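Local coordinates for protein LBCATS-a (PDB 5EY5) that probably catalyses, as a tryptophan synthase alpha chain, the retro-aldol cleavage of indole-3-glycerol phosphate to indole and glyceraldehyde 3-phosphate, at residues 172-178 with 206-212; 97-103 with 124-130; 64-70 with 237-241. The contacts are given in a common frame with arbitrary orientation. Residues are numbered along the deposited sequence.

Interaction 1: 172-178 with 206-212; sequences GFVYCVS and LPIAVGF. With G3P (sn-glycerol-3-phosphate), chain E.
Val-177, Ala-209 and the ring of Tyr-175 line the inner side of two neighbouring parallel strands, 174-177 and 208-211, in the eight-stranded TIM barrel. Phe-173 (chi1 p) sets CD1 3.8 Å from Ala-209 CB, and Val-177 CG1 sits over the face of the Phe-212 ring, 3.5 Å from its centroid, in a CH-pi contact. The other face carries Val-174, Ile-208, Cys-176 and Val-210, with Cys-176 CB 3.9 Å from Ile-208 CG2. Leu-206 CD1 meets Val-174 CG2 at 3.9 Å.

The strand axes approach to 4.7 Å at -34°, in the register 174/208 to 177/211. The backbone ladder runs Val-174 N to Pro-207 O (2.9 Å), Ala-209 N to Val-174 O (3.0 Å), Cys-176 N to Ala-209 O (2.7 Å), Gly-211 N to Cys-176 O (3.1 Å) and Ser-178 N to Gly-211 O (2.9 Å). Gly-211 leaves room for the Tyr-175 hydroxyl, which a CB would strike.

At the C-terminal ends of the strands Ser-178 OG (chi1 p) donates a very short 2.5 Å hydrogen bond to Phe-212 O. In the ligand pocket, Phe-212 CA lies 3.4 Å from G3P O2P, and Tyr-175 (chi1 t) donates from OH to G3P O1 at 2.8 Å.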
loop_
_atom_site.group_PDB
_atom_site.type_symbol
_atom_site.label_atom_id
_atom_site.label_comp_id
_atom_site.label_asym_id
_atom_site.label_seq_id
_atom_site.Cartn_x
_atom_site.Cartn_y
_atom_site.Cartn_z
ATOM N N GLY A 172 -18.008 6.352 53.913
ATOM C CA GLY A 172 -19.364 6.523 53.429
ATOM C C GLY A 172 -20.031 5.181 53.216
ATOM O O GLY A 172 -20.786 4.706 54.065
ATOM N N PHE A 173 -19.776 4.552 52.077
ATOM C CA PHE A 173 -20.170 3.165 51.923
ATOM C C PHE A 173 -19.199 2.502 50.961
ATOM O O PHE A 173 -18.330 3.150 50.372
ATOM C CB PHE A 173 -21.635 3.028 51.475
ATOM C CG PHE A 173 -21.989 3.775 50.207
ATOM C CD1 PHE A 173 -22.045 3.111 48.990
ATOM C CD2 PHE A 173 -22.315 5.124 50.239
ATOM C CE1 PHE A 173 -22.393 3.780 47.823
ATOM C CE2 PHE A 173 -22.671 5.795 49.076
ATOM C CZ PHE A 173 -22.714 5.118 47.867
ATOM N N VAL A 174 -19.319 1.192 50.855
ATOM C CA VAL A 174 -18.622 0.435 49.828
ATOM C C VAL A 174 -19.608 0.153 48.706
ATOM O O VAL A 174 -20.721 -0.344 48.940
ATOM C CB VAL A 174 -18.027 -0.871 50.381
ATOM C CG1 VAL A 174 -17.388 -1.666 49.246
ATOM C CG2 VAL A 174 -17.007 -0.561 51.454
ATOM N N TYR A 175 -19.194 0.457 47.496
ATOM C CA TYR A 175 -20.000 0.220 46.309
ATOM C C TYR A 175 -19.631 -1.156 45.762
ATOM O O TYR A 175 -18.514 -1.361 45.282
ATOM C CB TYR A 175 -19.739 1.338 45.310
ATOM C CG TYR A 175 -20.699 1.432 44.142
ATOM C CD1 TYR A 175 -20.985 2.661 43.559
ATOM C CD2 TYR A 175 -21.268 0.296 43.588
ATOM C CE1 TYR A 175 -21.836 2.749 42.477
ATOM C CE2 TYR A 175 -22.114 0.371 42.516
ATOM C CZ TYR A 175 -22.399 1.594 41.961
ATOM O OH TYR A 175 -23.252 1.643 40.886
ATOM N N CYS A 176 -20.560 -2.105 45.854
ATOM C CA CYS A 176 -20.345 -3.475 45.384
ATOM C C CYS A 176 -20.872 -3.570 43.955
ATOM O O CYS A 176 -22.071 -3.393 43.710
ATOM C CB CYS A 176 -21.023 -4.471 46.333
ATOM S SG CYS A 176 -21.035 -6.221 45.873
ATOM N N VAL A 177 -19.970 -3.800 43.004
ATOM C CA VAL A 177 -20.340 -3.904 41.596
ATOM C C VAL A 177 -20.885 -5.299 41.334
ATOM O O VAL A 177 -20.175 -6.299 41.495
ATOM C CB VAL A 177 -19.143 -3.602 40.689
ATOM C CG1 VAL A 177 -19.564 -3.597 39.229
ATOM C CG2 VAL A 177 -18.517 -2.299 41.096
ATOM N N SER A 178 -22.156 -5.377 40.952
ATOM C CA SER A 178 -22.795 -6.678 40.839
ATOM C C SER A 178 -22.221 -7.513 39.699
ATOM O O SER A 178 -22.345 -8.742 39.728
ATOM C CB SER A 178 -24.301 -6.517 40.649
ATOM O OG SER A 178 -24.578 -6.026 39.349
ATOM N N LEU A 206 -18.330 -0.872 57.102
ATOM C CA LEU A 206 -19.043 0.147 56.355
ATOM C C LEU A 206 -20.334 -0.431 55.777
ATOM O O LEU A 206 -20.425 -1.631 55.512
ATOM C CB LEU A 206 -18.173 0.693 55.225
ATOM C CG LEU A 206 -17.012 1.631 55.564
ATOM C CD1 LEU A 206 -16.286 2.076 54.300
ATOM C CD2 LEU A 206 -17.495 2.846 56.346
ATOM N N PRO A 207 -21.346 0.400 55.549
ATOM C CA PRO A 207 -22.519 -0.082 54.814
ATOM C C PRO A 207 -22.098 -0.502 53.416
ATOM O O PRO A 207 -21.186 0.068 52.823
ATOM C CB PRO A 207 -23.449 1.135 54.772
ATOM C CG PRO A 207 -22.906 2.094 55.804
ATOM C CD PRO A 207 -21.441 1.826 55.903
ATOM N N ILE A 208 -22.779 -1.503 52.877
ATOM C CA ILE A 208 -22.509 -1.974 51.525
ATOM C C ILE A 208 -23.755 -1.756 50.674
ATOM O O ILE A 208 -24.850 -2.196 51.041
ATOM C CB ILE A 208 -22.086 -3.445 51.516
ATOM C CG1 ILE A 208 -20.947 -3.651 52.533
ATOM C CG2 ILE A 208 -21.689 -3.845 50.099
ATOM C CD1 ILE A 208 -20.586 -5.107 52.784
ATOM N N ALA A 209 -23.585 -1.068 49.554
ATOM C CA ALA A 209 -24.612 -0.898 48.537
ATOM C C ALA A 209 -24.226 -1.649 47.263
ATOM O O ALA A 209 -23.046 -1.741 46.912
ATOM C CB ALA A 209 -24.810 0.580 48.223
ATOM N N VAL A 210 -25.230 -2.176 46.563
ATOM C CA VAL A 210 -25.030 -2.963 45.349
ATOM C C VAL A 210 -25.602 -2.205 44.153
ATOM O O VAL A 210 -26.726 -1.686 44.213
ATOM C CB VAL A 210 -25.677 -4.350 45.477
ATOM C CG1 VAL A 210 -25.600 -5.092 44.154
ATOM C CG2 VAL A 210 -25.006 -5.147 46.604
ATOM N N GLY A 211 -24.829 -2.148 43.063
ATOM C CA GLY A 211 -25.213 -1.446 41.853
ATOM C C GLY A 211 -24.698 -2.142 40.606
ATOM O O GLY A 211 -23.967 -3.135 40.678
ATOM N N PHE A 212 -25.078 -1.583 39.445
ATOM C CA PHE A 212 -24.863 -2.160 38.116
ATOM C C PHE A 212 -25.951 -3.181 37.772
ATOM O O PHE A 212 -26.027 -4.258 38.382
ATOM C CB PHE A 212 -23.481 -2.826 37.997
ATOM C CG PHE A 212 -22.336 -1.871 37.733
ATOM C CD1 PHE A 212 -22.029 -0.848 38.632
ATOM C CD2 PHE A 212 -21.535 -2.029 36.603
ATOM C CE1 PHE A 212 -20.963 0.008 38.410
ATOM C CE2 PHE A 212 -20.463 -1.175 36.364
ATOM C CZ PHE A 212 -20.172 -0.157 37.267
HETATM O O1 G3P E . -24.092 4.215 40.370
HETATM C C1 G3P E . -23.818 3.975 39.022
HETATM C C2 G3P E . -25.082 3.551 38.282
HETATM O O2 G3P E . -24.827 3.712 36.915
HETATM C C3 G3P E . -25.489 2.102 38.621
HETATM O O1P G3P E . -25.316 1.225 37.532
HETATM O O4P G3P E . -26.683 2.149 35.574
HETATM O O2P G3P E . -26.384 -0.341 35.712
HETATM O O3P G3P E . -27.844 0.773 37.319
HETATM P P G3P E . -26.582 0.945 36.506
#

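Interaction 2: 97-103 with 124-130; sequences IVFLTYY and DGLIVPD
This is a fully buried parallel strand pairing in the wall of the barrel, between strand 97-100 and strand 125-127. The axes come within 4.6 Å and cross at -27°, with Val-98 opposite Gly-125, Phe-99 opposite Leu-126 and Leu-100 opposite Ile-127. Phe-99 N donates to Gly-125 O (3.0 Å), Ile-127 N to Phe-99 O (2.9 Å) and Thr-101 N to Ile-127 O (2.9 Å). At the strand starts Ile-97 O receives Asp-124 N at 2.8 Å and, weakly, Gly-125 N at 3.3 Å. Asp-124 OD1 (chi1 m) accepts Ile-97 N at 2.9 Å, while its carboxylate also forms salt bridges with Arg-3 and Arg-89.

Helices 103-109 and 111-121 link the strands, making a beta-alpha-beta crossover of the TIM barrel. Phe-99 and Leu-126 (CB to CD2, 3.9 Å) face outward, onto helices 78-91 and 111-121 respectively. Val-98, Leu-100 and Ile-127 turn into the barrel: Val-98 CG1 meets Ile-127 CG1 at 3.7 Å, Leu-100 CG meets Ile-127 CG2 at 3.8 Å, and Leu-100 belongs to the G3P pocket.

Beyond the strands, Pro-129 CG lies 3.6 Å from Leu-100 CD2 and over one face of the Tyr-102 ring, whose OH is hydrogen-bonded to Asp-60. Asp-130 (chi1 p) receives a weak hydrogen bond on OD1 from Tyr-103 N at 3.0 Å, and Val-128 CG1 packs 4.0 Å from Tyr-103 CB.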
loop_
_atom_site.group_PDB
_atom_site.type_symbol
_atom_site.label_atom_id
_atom_site.label_comp_id
_atom_site.label_asym_id
_atom_site.label_seq_id
_atom_site.Cartn_x
_atom_site.Cartn_y
_atom_site.Cartn_z
ATOM N N ILE A 97 -25.908 13.928 49.031
ATOM C CA ILE A 97 -25.608 14.057 47.608
ATOM C C ILE A 97 -24.211 13.503 47.383
ATOM O O ILE A 97 -23.276 13.856 48.113
ATOM C CB ILE A 97 -25.699 15.523 47.139
ATOM C CG1 ILE A 97 -27.130 16.029 47.262
ATOM C CG2 ILE A 97 -25.196 15.677 45.683
ATOM C CD1 ILE A 97 -28.064 15.399 46.258
ATOM N N VAL A 98 -24.082 12.617 46.398
ATOM C CA VAL A 98 -22.806 12.042 45.984
ATOM C C VAL A 98 -22.566 12.434 44.535
ATOM O O VAL A 98 -23.465 12.284 43.696
ATOM C CB VAL A 98 -22.796 10.510 46.138
ATOM C CG1 VAL A 98 -21.499 9.912 45.559
ATOM C CG2 VAL A 98 -22.954 10.134 47.607
ATOM N N PHE A 99 -21.369 12.961 44.252
ATOM C CA PHE A 99 -20.906 13.191 42.886
ATOM C C PHE A 99 -20.201 11.941 42.384
ATOM O O PHE A 99 -19.260 11.457 43.026
ATOM C CB PHE A 99 -19.936 14.374 42.793
ATOM C CG PHE A 99 -20.599 15.703 42.656
ATOM C CD1 PHE A 99 -21.973 15.819 42.765
ATOM C CD2 PHE A 99 -19.845 16.845 42.404
ATOM C CE1 PHE A 99 -22.588 17.063 42.641
ATOM C CE2 PHE A 99 -20.441 18.080 42.274
ATOM C CZ PHE A 99 -21.825 18.191 42.391
ATOM N N LEU A 100 -20.639 11.430 41.231
ATOM C CA LEU A 100 -19.942 10.346 40.555
ATOM C C LEU A 100 -19.240 10.992 39.376
ATOM O O LEU A 100 -19.889 11.545 38.478
ATOM C CB LEU A 100 -20.906 9.233 40.131
ATOM C CG LEU A 100 -20.328 7.947 39.533
ATOM C CD1 LEU A 100 -21.320 6.795 39.715
ATOM C CD2 LEU A 100 -19.968 8.140 38.053
ATOM N N THR A 101 -17.916 11.017 39.419
ATOM C CA THR A 101 -17.186 11.751 38.401
ATOM C C THR A 101 -15.930 10.975 38.064
ATOM O O THR A 101 -15.307 10.401 38.951
ATOM C CB THR A 101 -16.828 13.178 38.860
ATOM O OG1 THR A 101 -16.015 13.824 37.867
ATOM C CG2 THR A 101 -16.084 13.176 40.189
ATOM N N TYR A 102 -15.593 10.923 36.778
ATOM C CA TYR A 102 -14.269 10.462 36.398
ATOM C C TYR A 102 -13.219 11.436 36.908
ATOM O O TYR A 102 -13.523 12.557 37.317
ATOM C CB TYR A 102 -14.204 10.271 34.886
ATOM C CG TYR A 102 -15.087 9.115 34.494
ATOM C CD1 TYR A 102 -16.455 9.284 34.358
ATOM C CD2 TYR A 102 -14.562 7.843 34.339
ATOM C CE1 TYR A 102 -17.274 8.216 34.035
ATOM C CE2 TYR A 102 -15.369 6.770 34.017
ATOM C CZ TYR A 102 -16.725 6.965 33.865
ATOM O OH TYR A 102 -17.527 5.905 33.537
ATOM N N TYR A 103 -11.961 10.982 36.891
ATOM C CA TYR A 103 -10.903 11.672 37.604
ATOM C C TYR A 103 -10.407 12.908 36.870
ATOM O O TYR A 103 -10.062 13.907 37.506
ATOM C CB TYR A 103 -9.736 10.714 37.833
ATOM C CG TYR A 103 -8.723 11.259 38.783
ATOM C CD1 TYR A 103 -9.111 11.726 40.027
ATOM C CD2 TYR A 103 -7.373 11.307 38.449
ATOM C CE1 TYR A 103 -8.195 12.227 40.908
ATOM C CE2 TYR A 103 -6.444 11.811 39.336
ATOM C CZ TYR A 103 -6.868 12.264 40.565
ATOM O OH TYR A 103 -5.965 12.761 41.472
ATOM N N ASP A 124 -21.687 15.402 49.776
ATOM C CA ASP A 124 -21.254 14.596 50.906
ATOM C C ASP A 124 -20.279 13.494 50.534
ATOM O O ASP A 124 -19.525 13.040 51.398
ATOM C CB ASP A 124 -22.493 14.028 51.593
ATOM C CG ASP A 124 -23.497 15.127 51.934
ATOM O OD1 ASP A 124 -24.563 15.204 51.282
ATOM O OD2 ASP A 124 -23.186 15.947 52.825
ATOM N N GLY A 125 -20.262 13.053 49.283
ATOM C CA GLY A 125 -19.433 11.918 48.945
ATOM C C GLY A 125 -19.059 11.916 47.481
ATOM O O GLY A 125 -19.634 12.636 46.657
ATOM N N LEU A 126 -18.060 11.096 47.175
ATOM C CA LEU A 126 -17.451 11.038 45.858
ATOM C C LEU A 126 -17.318 9.588 45.445
ATOM O O LEU A 126 -16.866 8.753 46.235
ATOM C CB LEU A 126 -16.071 11.695 45.844
ATOM C CG LEU A 126 -16.042 13.175 46.210
ATOM C CD1 LEU A 126 -14.644 13.740 45.996
ATOM C CD2 LEU A 126 -17.075 13.949 45.387
ATOM N N ILE A 127 -17.735 9.305 44.215
ATOM C CA ILE A 127 -17.480 8.047 43.528
ATOM C C ILE A 127 -16.649 8.389 42.302
ATOM O O ILE A 127 -17.080 9.194 41.474
ATOM C CB ILE A 127 -18.789 7.352 43.126
ATOM C CG1 ILE A 127 -19.602 7.005 44.373
ATOM C CG2 ILE A 127 -18.511 6.108 42.259
ATOM C CD1 ILE A 127 -20.999 6.492 44.033
ATOM N N VAL A 128 -15.450 7.839 42.210
ATOM C CA VAL A 128 -14.536 8.147 41.117
ATOM C C VAL A 128 -14.211 6.848 40.388
ATOM O O VAL A 128 -13.316 6.108 40.788
ATOM C CB VAL A 128 -13.257 8.831 41.627
ATOM C CG1 VAL A 128 -12.371 9.214 40.446
ATOM C CG2 VAL A 128 -13.618 10.040 42.464
ATOM N N PRO A 129 -14.917 6.539 39.302
ATOM C CA PRO A 129 -14.841 5.168 38.776
ATOM C C PRO A 129 -13.460 4.759 38.269
ATOM O O PRO A 129 -13.137 3.575 38.339
ATOM C CB PRO A 129 -15.898 5.164 37.664
ATOM C CG PRO A 129 -16.901 6.225 38.100
ATOM C CD PRO A 129 -16.038 7.296 38.723
ATOM N N ASP A 130 -12.622 5.669 37.764
ATOM C CA ASP A 130 -11.319 5.250 37.248
ATOM C C ASP A 130 -10.165 5.531 38.210
ATOM O O ASP A 130 -9.019 5.679 37.767
ATOM C CB ASP A 130 -11.041 5.901 35.888
ATOM C CG ASP A 130 -11.269 7.412 35.898
ATOM O OD1 ASP A 130 -11.728 7.957 36.935
ATOM O OD2 ASP A 130 -11.015 8.045 34.850
#

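Interaction 3: 64-70 with 237-241; sequences IQRASQR and VKRIE
Two helical segments, 64-70 and 237-241, cross at 52° with their axes 10.3 Å apart at closest approach. They draw nearest at their N-terminal ends, where the CA atoms of Ile-64 and Val-237 are 7.1 Å apart. In the small apolar contact Val-237 (chi1 t) points at the other helix and places CG1 3.7 Å from Ala-67 CB, while its CG2 is 4.5 Å from Ile-64 CG1.

Toward the surface, Glu-241 (chi1 t, chi2 t) reaches across to two arginines one helical turn apart. Arg-66 and Arg-70 share chi1 m, chi2 t and chi3 m. Arg-66 meets the carboxylate side-on, with NE to Glu-241 OE1 at 3.0 Å and NH2 to Glu-241 OE2 at 3.3 Å. Arg-70 makes the longer salt bridge, NH1 to Glu-241 OE1 at 3.6 Å, and also pairs with Asp-27 through NE. Water 1 accepts from Arg-70 NH2 at 3.2 Å and donates weakly to Glu-241 OE2 at 2.9 Å.

The salt-bridge network joins helix 62-73, after the second strand, to helix 234-241, after the eighth. G3P touches Ile-64 and is hydrogen-bonded by the backbone N of Gly-233 and Ser-234, at the start of helix 234-241, consistent with the phosphate site of many TIM barrels.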
loop_
_atom_site.group_PDB
_atom_site.type_symbol
_atom_site.label_atom_id
_atom_site.label_comp_id
_atom_site.label_asym_id
_atom_site.label_seq_id
_atom_site.Cartn_x
_atom_site.Cartn_y
_atom_site.Cartn_z
ATOM N N ILE A 64 -25.932 5.392 29.945
ATOM C CA ILE A 64 -25.342 6.515 30.652
ATOM C C ILE A 64 -24.323 7.244 29.783
ATOM O O ILE A 64 -24.083 8.438 29.991
ATOM C CB ILE A 64 -24.771 6.004 31.985
ATOM C CG1 ILE A 64 -25.960 5.629 32.883
ATOM C CG2 ILE A 64 -23.876 7.065 32.658
ATOM C CD1 ILE A 64 -25.604 4.955 34.163
ATOM N N GLN A 65 -23.719 6.555 28.804
ATOM C CA GLN A 65 -22.905 7.227 27.789
ATOM C C GLN A 65 -23.718 8.289 27.070
ATOM O O GLN A 65 -23.238 9.404 26.833
ATOM C CB GLN A 65 -22.382 6.221 26.746
ATOM C CG GLN A 65 -21.320 5.220 27.195
ATOM C CD GLN A 65 -21.125 4.113 26.163
ATOM O OE1 GLN A 65 -21.285 4.336 24.958
ATOM N NE2 GLN A 65 -20.804 2.905 26.633
ATOM N N ARG A 66 -24.929 7.921 26.639
ATOM C CA ARG A 66 -25.807 8.849 25.930
ATOM C C ARG A 66 -26.270 9.982 26.827
ATOM O O ARG A 66 -26.410 11.114 26.367
ATOM C CB ARG A 66 -27.026 8.118 25.359
ATOM C CG ARG A 66 -26.668 7.050 24.342
ATOM C CD ARG A 66 -27.879 6.505 23.602
ATOM N NE ARG A 66 -28.838 5.831 24.468
ATOM C CZ ARG A 66 -28.791 4.537 24.766
ATOM N NH1 ARG A 66 -27.813 3.785 24.281
ATOM N NH2 ARG A 66 -29.713 3.998 25.558
ATOM N N ALA A 67 -26.577 9.689 28.096
ATOM C CA ALA A 67 -26.946 10.765 29.011
ATOM C C ALA A 67 -25.796 11.759 29.176
ATOM O O ALA A 67 -26.017 12.972 29.173
ATOM C CB ALA A 67 -27.374 10.187 30.362
ATOM N N SER A 68 -24.558 11.258 29.311
ATOM C CA SER A 68 -23.388 12.132 29.445
ATOM C C SER A 68 -23.194 13.004 28.218
ATOM O O SER A 68 -22.854 14.191 28.332
ATOM C CB SER A 68 -22.116 11.305 29.679
ATOM O OG SER A 68 -22.092 10.703 30.962
ATOM N N GLN A 69 -23.363 12.426 27.024
ATOM C CA GLN A 69 -23.207 13.228 25.824
ATOM C C GLN A 69 -24.291 14.304 25.750
ATOM O O GLN A 69 -24.039 15.420 25.287
ATOM C CB GLN A 69 -23.255 12.336 24.583
ATOM C CG GLN A 69 -21.920 11.674 24.220
ATOM C CD GLN A 69 -20.881 12.663 23.693
ATOM O OE1 GLN A 69 -20.903 13.043 22.518
ATOM N NE2 GLN A 69 -19.958 13.073 24.563
ATOM N N ARG A 70 -25.519 13.954 26.118
ATOM C CA ARG A 70 -26.587 14.949 26.154
ATOM C C ARG A 70 -26.277 16.037 27.181
ATOM O O ARG A 70 -26.412 17.236 26.901
ATOM C CB ARG A 70 -27.915 14.265 26.482
ATOM C CG ARG A 70 -28.442 13.361 25.358
ATOM C CD ARG A 70 -29.906 13.069 25.594
ATOM N NE ARG A 70 -30.093 12.416 26.887
ATOM C CZ ARG A 70 -30.069 11.101 27.060
ATOM N NH1 ARG A 70 -29.858 10.303 26.013
ATOM N NH2 ARG A 70 -30.260 10.587 28.269
ATOM N N VAL A 237 -32.351 6.564 34.167
ATOM C CA VAL A 237 -31.929 7.379 33.043
ATOM C C VAL A 237 -32.696 7.020 31.782
ATOM O O VAL A 237 -32.956 7.890 30.939
ATOM C CB VAL A 237 -30.410 7.226 32.838
ATOM C CG1 VAL A 237 -30.016 7.848 31.519
ATOM C CG2 VAL A 237 -29.666 7.877 33.985
ATOM N N LYS A 238 -33.054 5.743 31.611
ATOM C CA LYS A 238 -33.887 5.366 30.467
ATOM C C LYS A 238 -35.192 6.151 30.470
ATOM O O LYS A 238 -35.645 6.658 29.432
ATOM C CB LYS A 238 -34.195 3.869 30.493
ATOM C CG LYS A 238 -33.004 2.956 30.662
ATOM C CD LYS A 238 -33.241 1.626 29.947
ATOM C CE LYS A 238 -32.527 0.474 30.634
ATOM N NZ LYS A 238 -33.218 0.069 31.895
ATOM N N ARG A 239 -35.817 6.264 31.637
ATOM C CA ARG A 239 -37.099 6.949 31.670
ATOM C C ARG A 239 -36.937 8.428 31.367
ATOM O O ARG A 239 -37.824 9.038 30.761
ATOM C CB ARG A 239 -37.777 6.721 33.015
ATOM C CG ARG A 239 -38.613 5.468 33.001
ATOM C CD ARG A 239 -38.206 4.487 34.067
ATOM N NE ARG A 239 -39.016 3.280 33.954
ATOM C CZ ARG A 239 -38.522 2.067 33.755
ATOM N NH1 ARG A 239 -37.207 1.888 33.675
ATOM N NH2 ARG A 239 -39.345 1.031 33.659
ATOM N N ILE A 240 -35.802 9.011 31.750
ATOM C CA ILE A 240 -35.525 10.386 31.366
ATOM C C ILE A 240 -35.336 10.492 29.865
ATOM O O ILE A 240 -35.874 11.400 29.217
ATOM C CB ILE A 240 -34.305 10.914 32.136
ATOM C CG1 ILE A 240 -34.644 10.973 33.629
ATOM C CG2 ILE A 240 -33.893 12.275 31.581
ATOM C CD1 ILE A 240 -33.442 11.031 34.535
ATOM N N GLU A 241 -34.595 9.556 29.282
ATOM C CA GLU A 241 -34.281 9.638 27.862
ATOM C C GLU A 241 -35.522 9.425 27.004
ATOM O O GLU A 241 -35.697 10.095 25.975
ATOM C CB GLU A 241 -33.205 8.610 27.520
ATOM C CG GLU A 241 -33.206 8.171 26.070
ATOM C CD GLU A 241 -32.073 7.210 25.757
ATOM O OE1 GLU A 241 -31.422 7.394 24.704
ATOM O OE2 GLU A 241 -31.839 6.279 26.561
HETATM O O HOH W 1 -29.569 7.437 27.973
#

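Interactions 1 and 2 are strand pairs of one closed parallel sheet, the sixth with the seventh strand and the third with the fourth. Their centres are 13 Å apart, and they meet inside the barrel, where Tyr-175 CD1 lies 3.9 Å from Ile-127 CD1. Interaction 3 is a helix-helix contact outside the sheet, its centre 22 Å from that of interaction 1 and 18 Å from that of interaction 2, and it touches neither. Along the chain interaction 2 closes before interaction 1 opens, and both are nested within the long loop that interaction 3 closes. Each contributes to the G3P pocket, so distant parts of the sequence converge on one ligand site.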